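Local coordinates for hydroxymethyldihydropterin pyrophosphokinase-dihydropteroate synthase, putative (Plasmodium vivax, PDB 5Z79), which catalyses the pyrophosphorylation of 6-hydroxymethyl-7,8-dihydropterin and the condensation of the product with 4-aminobenzoic acid to dihydropteroate in the folate pathway of the parasite, at residues A[343-347]-A[386-392]; A[348-354]-A[663-667]; A[360-365]-A[401-405]; A[659-663]-A[674-679]. One frame throughout, in Å; residues are numbered along the deposited sequence.

Contact 1 (A[343-347]-A[386-392]). With HH2 (6-hydroxymethylpterin-diphosphate), chain G.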
# COMPACT_ATOMS: atom_id res chain seq x y z
N VAL A 343 -22.25 23.60 6.65
CA VAL A 343 -23.45 24.25 7.09
C VAL A 343 -23.50 25.59 6.31
O VAL A 343 -23.13 26.65 6.81
CB VAL A 343 -23.39 24.42 8.63
CG1 VAL A 343 -24.73 24.86 9.18
CG2 VAL A 343 -22.97 23.11 9.28
N ASN A 344 -23.92 25.52 5.07
CA ASN A 344 -24.06 26.71 4.27
C ASN A 344 -24.75 26.34 2.97
O ASN A 344 -24.78 25.18 2.60
CB ASN A 344 -22.70 27.32 3.99
CG ASN A 344 -21.90 26.50 3.03
OD1 ASN A 344 -22.14 26.53 1.83
ND2 ASN A 344 -20.94 25.74 3.54
N TYR A 345 -25.28 27.35 2.28
CA TYR A 345 -26.04 27.15 1.05
C TYR A 345 -25.20 26.92 -0.20
O TYR A 345 -25.75 26.61 -1.24
CB TYR A 345 -26.97 28.34 0.81
CG TYR A 345 -28.10 28.41 1.81
CD1 TYR A 345 -29.20 27.57 1.69
CD2 TYR A 345 -28.06 29.29 2.87
CE1 TYR A 345 -30.23 27.62 2.62
CE2 TYR A 345 -29.08 29.35 3.80
CZ TYR A 345 -30.16 28.52 3.67
OH TYR A 345 -31.18 28.59 4.59
N ASP A 346 -23.91 27.11 -0.09
CA ASP A 346 -23.09 27.11 -1.27
C ASP A 346 -21.84 26.27 -1.23
O ASP A 346 -20.77 26.73 -1.49
CB ASP A 346 -22.72 28.58 -1.61
CG ASP A 346 -22.90 29.56 -0.44
OD1 ASP A 346 -22.25 29.47 0.59
OD2 ASP A 346 -23.73 30.43 -0.55
N SER A 347 -21.97 24.98 -1.06
CA SER A 347 -20.76 24.16 -0.95
C SER A 347 -20.85 23.22 -2.11
O SER A 347 -21.96 22.86 -2.50
CB SER A 347 -20.66 23.43 0.39
OG SER A 347 -19.87 24.17 1.32
N VAL A 386 -16.52 30.19 -6.13
CA VAL A 386 -17.75 30.30 -5.30
C VAL A 386 -18.02 31.72 -4.76
O VAL A 386 -17.09 32.42 -4.37
CB VAL A 386 -17.74 29.33 -4.09
CG1 VAL A 386 -16.75 29.75 -3.03
CG2 VAL A 386 -19.14 29.26 -3.48
N VAL A 387 -19.30 32.12 -4.74
CA VAL A 387 -19.72 33.40 -4.15
C VAL A 387 -20.61 33.13 -2.94
O VAL A 387 -21.75 32.66 -3.08
CB VAL A 387 -20.49 34.26 -5.17
CG1 VAL A 387 -20.84 35.62 -4.57
CG2 VAL A 387 -19.67 34.42 -6.43
N PRO A 388 -20.12 33.45 -1.74
CA PRO A 388 -20.84 32.95 -0.59
C PRO A 388 -22.15 33.70 -0.43
O PRO A 388 -22.17 34.92 -0.60
CB PRO A 388 -19.89 33.23 0.58
CG PRO A 388 -18.57 33.54 -0.05
CD PRO A 388 -18.94 34.21 -1.33
N ASN A 389 -23.23 32.97 -0.13
CA ASN A 389 -24.56 33.58 -0.08
C ASN A 389 -24.56 34.80 0.80
O ASN A 389 -24.44 34.67 2.01
CB ASN A 389 -25.62 32.61 0.45
CG ASN A 389 -27.02 33.21 0.40
OD1 ASN A 389 -27.31 34.20 1.11
ND2 ASN A 389 -27.90 32.65 -0.45
N PRO A 390 -24.77 35.99 0.21
CA PRO A 390 -24.61 37.19 1.00
C PRO A 390 -25.82 37.47 1.92
O PRO A 390 -25.77 38.47 2.66
CB PRO A 390 -24.54 38.27 -0.09
CG PRO A 390 -25.60 37.82 -1.05
CD PRO A 390 -25.44 36.31 -1.07
N SER A 391 -26.87 36.62 1.89
CA SER A 391 -28.06 36.80 2.76
C SER A 391 -27.96 36.27 4.24
O SER A 391 -28.70 36.74 5.12
CB SER A 391 -29.31 36.24 2.07
OG SER A 391 -29.25 34.83 2.00
N VAL A 392 -27.06 35.34 4.54
CA VAL A 392 -26.88 34.89 5.94
C VAL A 392 -25.39 34.69 6.29
O VAL A 392 -24.61 34.22 5.46
CB VAL A 392 -27.73 33.63 6.21
CG1 VAL A 392 -27.45 32.58 5.16
CG2 VAL A 392 -27.50 33.08 7.61
N1 HH2 G . -10.74 21.66 1.88
C2 HH2 G . -11.98 22.21 1.97
C3 HH2 G . -12.43 22.77 3.16
N4 HH2 G . -11.66 22.78 4.26
N5 HH2 G . -9.65 22.22 5.33
C6 HH2 G . -8.41 21.67 5.27
N6 HH2 G . -7.63 21.69 6.38
N7 HH2 G . -7.91 21.12 4.14
C8 HH2 G . -8.59 21.06 2.99
O8 HH2 G . -8.08 20.52 1.97
C9 HH2 G . -9.95 21.64 2.97
C10 HH2 G . -10.44 22.24 4.24
C11 HH2 G . -12.91 22.20 0.78
O4 HH2 G . -13.84 21.08 0.90
P1 HH2 G . -15.44 21.19 1.22
O1P HH2 G . -16.19 19.99 0.74
O2P HH2 G . -15.71 21.68 2.64
O3P HH2 G . -15.83 22.36 0.18
P2 HH2 G . -16.26 23.87 0.60
O4P HH2 G . -17.12 23.76 1.86
O5P HH2 G . -16.92 24.31 -0.69
O6P HH2 G . -14.95 24.57 0.89
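The backbone of Y345 and D346 passes N389 and P388 without strand pairing: the CA atoms of D346 and P388 are 6.3 Å apart, and residues 389-392 form a type I beta turn that brings V392 back to Y345. These are the loops that follow strands 336-342 and 374-378 of the TIM barrel of dihydropteroate synthase, the first touching the bound pterin diphosphate through S347, the second with the V386 side chain about 7 Å from the 4-aminobenzoate. D346 makes the polar link. Its OD2 accepts from N389 N at 2.6 Å in a bent bond (N-H...O 138°), and the N-H comes from above the carboxylate, about 42° out of its plane; the two side chains cross at about a right angle, their flat groups 30° apart. On one flank V386 points its CG2, the methyl anti to the backbone N, at D346 O, 3.6 Å away. On the other flank the Y345 ring receives V392 at its edge, close to the ring plane, with Y345 CE2 and V392 CG1 3.9 Å apart. Y345 is exposed and the valines partly so; the contact lies at the surface, with one direct polar bond between the loops. N344 braces the first loop with two bonds. Its OD1 accepts from D346 N at 2.7 Å, in the carbonyl plane, to form an Asx turn. N344 is also a second-shell residue for the diphosphate: S347 OG accepts in plane from N344 ND2 at 2.9 Å and donates to the terminal phosphate oxygen O4P at 2.8 Å.

Contact 2 (A[348-354]-A[663-667]); sequences FSDGGLF and SHMRQ. With HH2 (6-hydroxymethylpterin-diphosphate), chain G; PAB (4-aminobenzoic acid), chain I.
The ring of F354 carries L353 CB over the centre of one face and takes H664 at its edge, near the ring plane, where F354 CZ lies 3.4 Å from H664 ND1. The two rings are oblique, with planes 53° apart and centroids 5.4 Å apart. The F348 ring meets the two ligands: its CE2 approaches C3 of the 4-aminobenzoate at 3.3 Å and the diphosphate oxygen O3P at 3.4 Å. The guanidinium of R666 has F348 CA at its edge, in plane; an extended chi2 (170°) carries CD out beside G351 N, and the bend at chi3 (76°) turns NE and the guanidinium toward the backbone at F348 and G351. R666 N gives S349 O a bond of 2.8 Å, nearly in line with the carbonyl. L353 adds an apolar touch, L353 CD1 lying 3.7 Å from H664 C, and a type II turn from D350 to L353 brings it there. Two acceptors, D350 OD1 and H664 O, come together; R580 NH1 lies near both, hydrogen-bonded to H664 O and S349 OG and in a long, weak ion pair with D350 OD1, and its positive charge would probably ease the approach. D350 OD2 bonds N342 ND2. The contact thus fixes the loop after strand 336-342 to the chain leading into helix 671-691 by one backbone hydrogen bond and a shared arginine, and the loop so held presents F348 to both substrates.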
# COMPACT_ATOMS: atom_id res chain seq x y z
N PHE A 348 -19.70 22.86 -2.69
CA PHE A 348 -19.71 22.39 -4.08
C PHE A 348 -20.45 21.05 -4.28
O PHE A 348 -20.95 20.80 -5.37
CB PHE A 348 -18.31 22.44 -4.75
CG PHE A 348 -17.34 21.41 -4.26
CD1 PHE A 348 -17.33 20.14 -4.80
CD2 PHE A 348 -16.41 21.73 -3.28
CE1 PHE A 348 -16.43 19.19 -4.34
CE2 PHE A 348 -15.51 20.80 -2.82
CZ PHE A 348 -15.52 19.53 -3.36
N SER A 349 -20.53 20.24 -3.21
CA SER A 349 -21.25 18.94 -3.23
C SER A 349 -22.33 18.74 -2.16
O SER A 349 -23.19 17.90 -2.32
CB SER A 349 -20.24 17.81 -3.09
OG SER A 349 -19.72 17.75 -1.78
N ASP A 350 -22.26 19.52 -1.08
CA ASP A 350 -23.16 19.45 0.10
C ASP A 350 -24.19 20.57 0.18
O ASP A 350 -25.14 20.50 0.97
CB ASP A 350 -22.30 19.63 1.37
CG ASP A 350 -21.74 18.33 1.92
OD1 ASP A 350 -21.99 17.27 1.25
OD2 ASP A 350 -21.08 18.40 3.02
N GLY A 351 -23.93 21.66 -0.54
CA GLY A 351 -24.70 22.90 -0.45
C GLY A 351 -26.19 22.72 -0.29
O GLY A 351 -26.85 22.16 -1.17
N GLY A 352 -26.71 23.17 0.85
CA GLY A 352 -28.15 23.24 1.07
C GLY A 352 -28.73 22.04 1.79
O GLY A 352 -29.94 22.01 2.05
N LEU A 353 -27.87 21.07 2.12
CA LEU A 353 -28.32 19.82 2.78
C LEU A 353 -28.31 19.92 4.32
O LEU A 353 -29.07 19.22 5.01
CB LEU A 353 -27.45 18.62 2.34
CG LEU A 353 -27.52 18.18 0.86
CD1 LEU A 353 -26.70 16.90 0.64
CD2 LEU A 353 -28.95 17.97 0.39
N PHE A 354 -27.46 20.77 4.86
CA PHE A 354 -27.26 20.78 6.29
C PHE A 354 -27.40 22.15 6.88
O PHE A 354 -26.92 22.42 7.96
CB PHE A 354 -25.90 20.14 6.61
CG PHE A 354 -25.79 18.74 6.12
CD1 PHE A 354 -26.80 17.80 6.40
CD2 PHE A 354 -24.70 18.34 5.37
CE1 PHE A 354 -26.71 16.48 5.93
CE2 PHE A 354 -24.60 17.02 4.91
CZ PHE A 354 -25.61 16.09 5.19
N SER A 663 -24.23 9.06 -0.83
CA SER A 663 -25.13 9.70 0.11
C SER A 663 -24.63 11.10 0.33
O SER A 663 -23.44 11.39 0.13
CB SER A 663 -25.17 8.94 1.43
OG SER A 663 -23.95 9.13 2.14
N HIS A 664 -25.53 12.00 0.75
CA HIS A 664 -25.13 13.37 1.13
C HIS A 664 -24.35 14.07 -0.02
O HIS A 664 -23.26 14.63 0.15
CB HIS A 664 -24.37 13.32 2.48
CG HIS A 664 -25.15 12.64 3.57
ND1 HIS A 664 -26.44 13.02 3.91
CD2 HIS A 664 -24.86 11.57 4.35
CE1 HIS A 664 -26.89 12.23 4.88
NE2 HIS A 664 -25.95 11.34 5.16
N MET A 665 -24.98 13.98 -1.20
CA MET A 665 -24.45 14.41 -2.50
C MET A 665 -25.60 15.22 -3.17
O MET A 665 -26.71 14.68 -3.39
CB MET A 665 -24.03 13.16 -3.34
CG MET A 665 -23.46 13.46 -4.73
SD MET A 665 -21.78 14.17 -4.70
CE MET A 665 -21.94 15.43 -5.97
N ARG A 666 -25.35 16.51 -3.43
CA ARG A 666 -26.32 17.39 -4.11
C ARG A 666 -26.93 16.69 -5.34
O ARG A 666 -26.19 16.09 -6.13
CB ARG A 666 -25.64 18.70 -4.57
CG ARG A 666 -25.41 19.73 -3.45
CD ARG A 666 -24.51 20.92 -3.86
NE ARG A 666 -25.19 21.94 -4.72
CZ ARG A 666 -24.58 22.98 -5.32
NH1 ARG A 666 -23.27 23.20 -5.18
NH2 ARG A 666 -25.30 23.81 -6.07
N GLN A 667 -28.25 16.75 -5.50
CA GLN A 667 -28.90 16.19 -6.72
C GLN A 667 -28.60 17.02 -8.00
O GLN A 667 -29.03 16.65 -9.10
CB GLN A 667 -30.42 16.09 -6.53
CG GLN A 667 -30.92 14.79 -5.89
CD GLN A 667 -32.34 14.95 -5.32
OE1 GLN A 667 -33.33 14.51 -5.93
NE2 GLN A 667 -32.44 15.62 -4.18
N1 HH2 G . -10.74 21.66 1.88
C2 HH2 G . -11.98 22.21 1.97
C3 HH2 G . -12.43 22.77 3.16
N4 HH2 G . -11.66 22.78 4.26
N5 HH2 G . -9.65 22.22 5.33
C6 HH2 G . -8.41 21.67 5.27
N6 HH2 G . -7.63 21.69 6.38
N7 HH2 G . -7.91 21.12 4.14
C8 HH2 G . -8.59 21.06 2.99
O8 HH2 G . -8.08 20.52 1.97
C9 HH2 G . -9.95 21.64 2.97
C10 HH2 G . -10.44 22.24 4.24
C11 HH2 G . -12.91 22.20 0.78
O4 HH2 G . -13.84 21.08 0.90
P1 HH2 G . -15.44 21.19 1.22
O1P HH2 G . -16.19 19.99 0.74
O2P HH2 G . -15.71 21.68 2.64
O3P HH2 G . -15.83 22.36 0.18
P2 HH2 G . -16.26 23.87 0.60
O4P HH2 G . -17.12 23.76 1.86
O5P HH2 G . -16.92 24.31 -0.69
O6P HH2 G . -14.95 24.57 0.89
C1' PAB I . -11.05 21.47 -6.08
O1' PAB I . -11.85 20.58 -6.44
O2' PAB I . -10.03 21.75 -6.76
C1 PAB I . -11.33 22.22 -4.82
C2 PAB I . -12.58 22.10 -4.22
C3 PAB I . -12.85 22.80 -3.06
C4 PAB I . -11.88 23.63 -2.50
C5 PAB I . -10.64 23.76 -3.09
C6 PAB I . -10.36 23.05 -4.25
N4 PAB I . -12.18 24.30 -1.38

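Contact 3 (A[360-365]-A[401-405]); sequences AVERMF and VLKLF
V361 and M364 of helix 357-369 pack against V401, L404 and F405 of helix 394-418, two neighbouring helices on the outside of the TIM barrel that cross at -57° with axes 9.8 Å apart at these segments. V361 supplies one bump. Its CG2, the methyl anti to the carbonyl carbon, drops into the hollow between V401, L404 and the backbone at F405, and comes to 3.6 Å from L404 CD2. Its other methyl, CG1, lies at the edge of the F405 ring, near the ring plane. A second bump is the end of M364: a bend at chi3 (70°) turns CE over the face of F405, a CH-pi contact at 3.7 Å from the ring centroid and 17° off the normal. The sulfur sits more obliquely to the same ring in a Met-aromatic contact and also touches V401. F405, with CG anti to the backbone N, therefore reaches across between V361 and M364. M364 and F405 both continue onto I451 of strand 450-454, so the helix interface merges with the layer between helices and barrel. One turn on from V361, F365 closes the row, its ring face receiving F405 CE1 4.0 Å from F365 CZ.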
# COMPACT_ATOMS: atom_id res chain seq x y z
N ALA A 360 -28.54 18.99 10.41
CA ALA A 360 -27.09 19.05 10.53
C ALA A 360 -26.59 18.38 11.81
O ALA A 360 -25.52 17.78 11.82
CB ALA A 360 -26.62 20.47 10.45
N VAL A 361 -27.36 18.47 12.88
CA VAL A 361 -26.99 17.79 14.12
C VAL A 361 -27.22 16.28 14.07
O VAL A 361 -26.43 15.56 14.65
CB VAL A 361 -27.71 18.34 15.34
CG1 VAL A 361 -27.47 17.46 16.57
CG2 VAL A 361 -27.22 19.73 15.64
N GLU A 362 -28.29 15.83 13.42
CA GLU A 362 -28.44 14.38 13.14
C GLU A 362 -27.23 13.86 12.37
O GLU A 362 -26.66 12.84 12.72
CB GLU A 362 -29.73 14.09 12.37
CG GLU A 362 -31.00 14.35 13.18
CD GLU A 362 -32.28 14.32 12.33
OE1 GLU A 362 -32.23 14.07 11.09
OE2 GLU A 362 -33.38 14.52 12.91
N ARG A 363 -26.81 14.61 11.35
CA ARG A 363 -25.69 14.24 10.50
C ARG A 363 -24.38 14.05 11.25
O ARG A 363 -23.54 13.24 10.86
CB ARG A 363 -25.51 15.33 9.45
CG ARG A 363 -24.30 15.14 8.56
CD ARG A 363 -24.29 13.77 7.92
NE ARG A 363 -23.09 13.49 7.12
CZ ARG A 363 -22.80 12.27 6.66
NH1 ARG A 363 -23.59 11.24 6.91
NH2 ARG A 363 -21.70 12.08 5.94
N MET A 364 -24.19 14.85 12.30
CA MET A 364 -23.07 14.74 13.21
C MET A 364 -23.16 13.51 14.09
O MET A 364 -22.18 13.05 14.61
CB MET A 364 -23.04 15.97 14.11
CG MET A 364 -22.62 17.27 13.43
SD MET A 364 -22.68 18.74 14.49
CE MET A 364 -21.32 18.45 15.64
N PHE A 365 -24.36 13.00 14.30
CA PHE A 365 -24.50 11.79 15.08
C PHE A 365 -24.29 10.57 14.21
O PHE A 365 -23.67 9.59 14.61
CB PHE A 365 -25.86 11.75 15.73
CG PHE A 365 -25.90 12.45 17.03
CD1 PHE A 365 -25.29 11.88 18.11
CD2 PHE A 365 -26.51 13.69 17.15
CE1 PHE A 365 -25.31 12.53 19.32
CE2 PHE A 365 -26.52 14.34 18.35
CZ PHE A 365 -25.93 13.75 19.43
N VAL A 401 -26.07 25.36 15.34
CA VAL A 401 -25.65 23.97 15.21
C VAL A 401 -24.76 23.56 16.34
O VAL A 401 -25.05 22.59 17.03
CB VAL A 401 -24.84 23.71 13.92
CG1 VAL A 401 -24.57 22.22 13.78
CG2 VAL A 401 -25.58 24.21 12.69
N LEU A 402 -23.66 24.29 16.51
CA LEU A 402 -22.67 23.91 17.48
C LEU A 402 -23.26 23.85 18.87
O LEU A 402 -22.88 23.00 19.66
CB LEU A 402 -21.51 24.89 17.44
CG LEU A 402 -20.49 24.72 16.30
CD1 LEU A 402 -19.50 25.88 16.24
CD2 LEU A 402 -19.72 23.41 16.43
N LYS A 403 -24.22 24.73 19.13
CA LYS A 403 -24.90 24.85 20.41
C LYS A 403 -25.97 23.81 20.58
O LYS A 403 -26.13 23.28 21.65
CB LYS A 403 -25.57 26.21 20.54
CG LYS A 403 -24.61 27.31 20.94
CD LYS A 403 -25.32 28.62 21.12
CE LYS A 403 -24.50 29.53 22.00
NZ LYS A 403 -25.09 30.89 22.09
N LEU A 404 -26.73 23.55 19.52
CA LEU A 404 -27.66 22.42 19.55
C LEU A 404 -26.94 21.12 19.86
O LEU A 404 -27.37 20.36 20.72
CB LEU A 404 -28.41 22.30 18.23
CG LEU A 404 -29.47 21.22 18.12
CD1 LEU A 404 -30.46 21.24 19.26
CD2 LEU A 404 -30.18 21.43 16.80
N PHE A 405 -25.84 20.86 19.17
CA PHE A 405 -25.14 19.61 19.35
C PHE A 405 -24.68 19.43 20.77
O PHE A 405 -24.69 18.31 21.28
CB PHE A 405 -23.90 19.55 18.49
CG PHE A 405 -23.09 18.32 18.71
CD1 PHE A 405 -23.50 17.10 18.18
CD2 PHE A 405 -21.93 18.36 19.46
CE1 PHE A 405 -22.76 15.95 18.39
CE2 PHE A 405 -21.19 17.22 19.67
CZ PHE A 405 -21.60 16.01 19.13

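Contact 4 (A[659-663]-A[674-679])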
# COMPACT_ATOMS: atom_id res chain seq x y z
N ARG A 659 -26.14 -2.45 -4.65
CA ARG A 659 -25.77 -1.39 -5.63
C ARG A 659 -24.88 -0.41 -4.92
O ARG A 659 -24.74 -0.55 -3.71
CB ARG A 659 -27.02 -0.65 -6.20
CG ARG A 659 -26.82 -0.04 -7.60
CD ARG A 659 -26.40 -1.11 -8.63
NE ARG A 659 -24.95 -1.37 -8.67
CZ ARG A 659 -24.39 -2.47 -9.19
NH1 ARG A 659 -25.16 -3.43 -9.73
NH2 ARG A 659 -23.06 -2.61 -9.17
N PHE A 660 -24.25 0.52 -5.64
CA PHE A 660 -23.48 1.63 -4.98
C PHE A 660 -24.40 2.82 -5.00
O PHE A 660 -24.94 3.22 -6.04
CB PHE A 660 -22.13 2.01 -5.64
CG PHE A 660 -21.18 2.80 -4.74
CD1 PHE A 660 -21.40 4.16 -4.47
CD2 PHE A 660 -20.04 2.20 -4.19
CE1 PHE A 660 -20.54 4.88 -3.67
CE2 PHE A 660 -19.17 2.92 -3.40
CZ PHE A 660 -19.42 4.25 -3.14
N LYS A 661 -24.57 3.37 -3.80
CA LYS A 661 -25.27 4.60 -3.62
C LYS A 661 -24.27 5.60 -3.02
O LYS A 661 -23.54 5.31 -2.08
CB LYS A 661 -26.50 4.35 -2.72
CG LYS A 661 -27.73 5.21 -3.06
CD LYS A 661 -28.71 5.32 -1.90
CE LYS A 661 -29.62 4.12 -1.85
NZ LYS A 661 -30.73 4.25 -2.85
N MET A 662 -24.21 6.79 -3.60
CA MET A 662 -23.64 7.91 -2.87
C MET A 662 -24.69 8.33 -1.84
O MET A 662 -25.90 7.99 -1.97
CB MET A 662 -23.36 9.11 -3.78
CG MET A 662 -22.66 8.78 -5.09
SD MET A 662 -22.91 10.06 -6.34
CE MET A 662 -24.34 9.42 -7.23
N SER A 663 -24.23 9.06 -0.83
CA SER A 663 -25.13 9.70 0.11
C SER A 663 -24.63 11.10 0.33
O SER A 663 -23.44 11.39 0.13
CB SER A 663 -25.17 8.94 1.43
OG SER A 663 -23.95 9.13 2.14
N TYR A 674 -19.55 11.61 -10.07
CA TYR A 674 -19.21 11.67 -8.65
C TYR A 674 -19.19 10.29 -8.03
O TYR A 674 -18.60 10.11 -6.98
CB TYR A 674 -20.16 12.61 -7.87
CG TYR A 674 -19.67 14.03 -7.82
CD1 TYR A 674 -18.71 14.43 -6.88
CD2 TYR A 674 -20.15 14.99 -8.73
CE1 TYR A 674 -18.25 15.75 -6.86
CE2 TYR A 674 -19.69 16.31 -8.70
CZ TYR A 674 -18.75 16.67 -7.77
OH TYR A 674 -18.33 17.97 -7.78
N GLN A 675 -19.85 9.31 -8.66
CA GLN A 675 -19.57 7.92 -8.35
C GLN A 675 -18.10 7.62 -8.53
O GLN A 675 -17.48 6.99 -7.71
CB GLN A 675 -20.33 6.98 -9.27
CG GLN A 675 -21.74 6.67 -8.82
CD GLN A 675 -21.74 5.90 -7.51
OE1 GLN A 675 -22.43 6.28 -6.53
NE2 GLN A 675 -20.96 4.81 -7.47
N LYS A 676 -17.55 8.06 -9.65
CA LYS A 676 -16.14 7.89 -9.90
C LYS A 676 -15.28 8.76 -9.03
O LYS A 676 -14.15 8.41 -8.76
CB LYS A 676 -15.82 8.24 -11.34
CG LYS A 676 -16.61 7.46 -12.37
CD LYS A 676 -16.14 7.82 -13.77
CE LYS A 676 -16.87 7.01 -14.82
NZ LYS A 676 -16.42 7.49 -16.16
N ASN A 677 -15.75 9.93 -8.64
CA ASN A 677 -14.90 10.81 -7.83
C ASN A 677 -14.82 10.31 -6.40
O ASN A 677 -13.76 10.34 -5.78
CB ASN A 677 -15.40 12.25 -7.86
CG ASN A 677 -14.39 13.23 -7.27
OD1 ASN A 677 -13.91 13.05 -6.14
ND2 ASN A 677 -14.05 14.27 -8.03
N ILE A 678 -15.95 9.85 -5.89
CA ILE A 678 -15.98 9.26 -4.56
C ILE A 678 -15.11 8.00 -4.45
O ILE A 678 -14.34 7.87 -3.50
CB ILE A 678 -17.42 8.99 -4.09
CG1 ILE A 678 -18.04 10.29 -3.57
CG2 ILE A 678 -17.43 7.95 -2.98
CD1 ILE A 678 -19.52 10.19 -3.23
N CYS A 679 -15.21 7.07 -5.41
CA CYS A 679 -14.41 5.83 -5.39
C CYS A 679 -12.90 6.05 -5.64
O CYS A 679 -12.09 5.28 -5.14
CB CYS A 679 -14.96 4.81 -6.39
SG CYS A 679 -16.58 4.22 -5.87
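F660 and M662 turn toward the helix and fill the space beside Q675, I678 and C679 with mostly apolar contacts. The aromatic and sulfur contacts centre on F660. C679 SG stands 4.2 Å from the centroid of the F660 ring, 29° off its normal, as an oblique Cys sulfur-aromatic contact, and F660 CZ meets I678 CG2 at 4.2 Å. Aliphatic packing belongs to M662: its CG touches I678 CD1 at 3.9 Å, and with the chain extended at chi2 M662 SD comes within 4.1 Å of Y674 CB. Amide against ring is the third kind. Q675, folded back at chi2 (-65°), lies alongside F660 in the opposite direction, with its amide plane 74° from the ring plane, so the amide stands nearly upright to the ring; the exact placing of Q675 OE1 against M662 is doubtful. Clear polar bonds are made to the second subunit. K661 N is hydrogen-bonded to Q675 OE1 of the second subunit, and R659 forms a salt bridge with D700 of that subunit, while C679 packs on its E703. Within the chain, residues 659-663 lie shortly after a part of the chain that is not modelled, against helix 671-691; that helix meets helix 582-585 through N677, touches R580 and D700 through I678, and leads on to barrel strand 695-698.

Contacts 1 and 2 hold successive parts of the loop after strand 336-342, their centres 13 Å apart, and both reach the pterin diphosphate; N344 O and G352 N, 3.3 Å apart, probably hydrogen-bond between them. The centres of contacts 2 and 4 are also 13 Å apart, and both include S663, so the chain entering helix 671-691 serves the active-site loop and the subunit interface. Y674 of contact 4 touches F348 and M665 of contact 2. Contact 3, centred 16 Å from the centre of contact 2, joins the two helices that follow these loops; the side chain of A360 is about 13 Å from the pterin diphosphate, and its CB touches F354 O, while V401 touches V343 of contact 1.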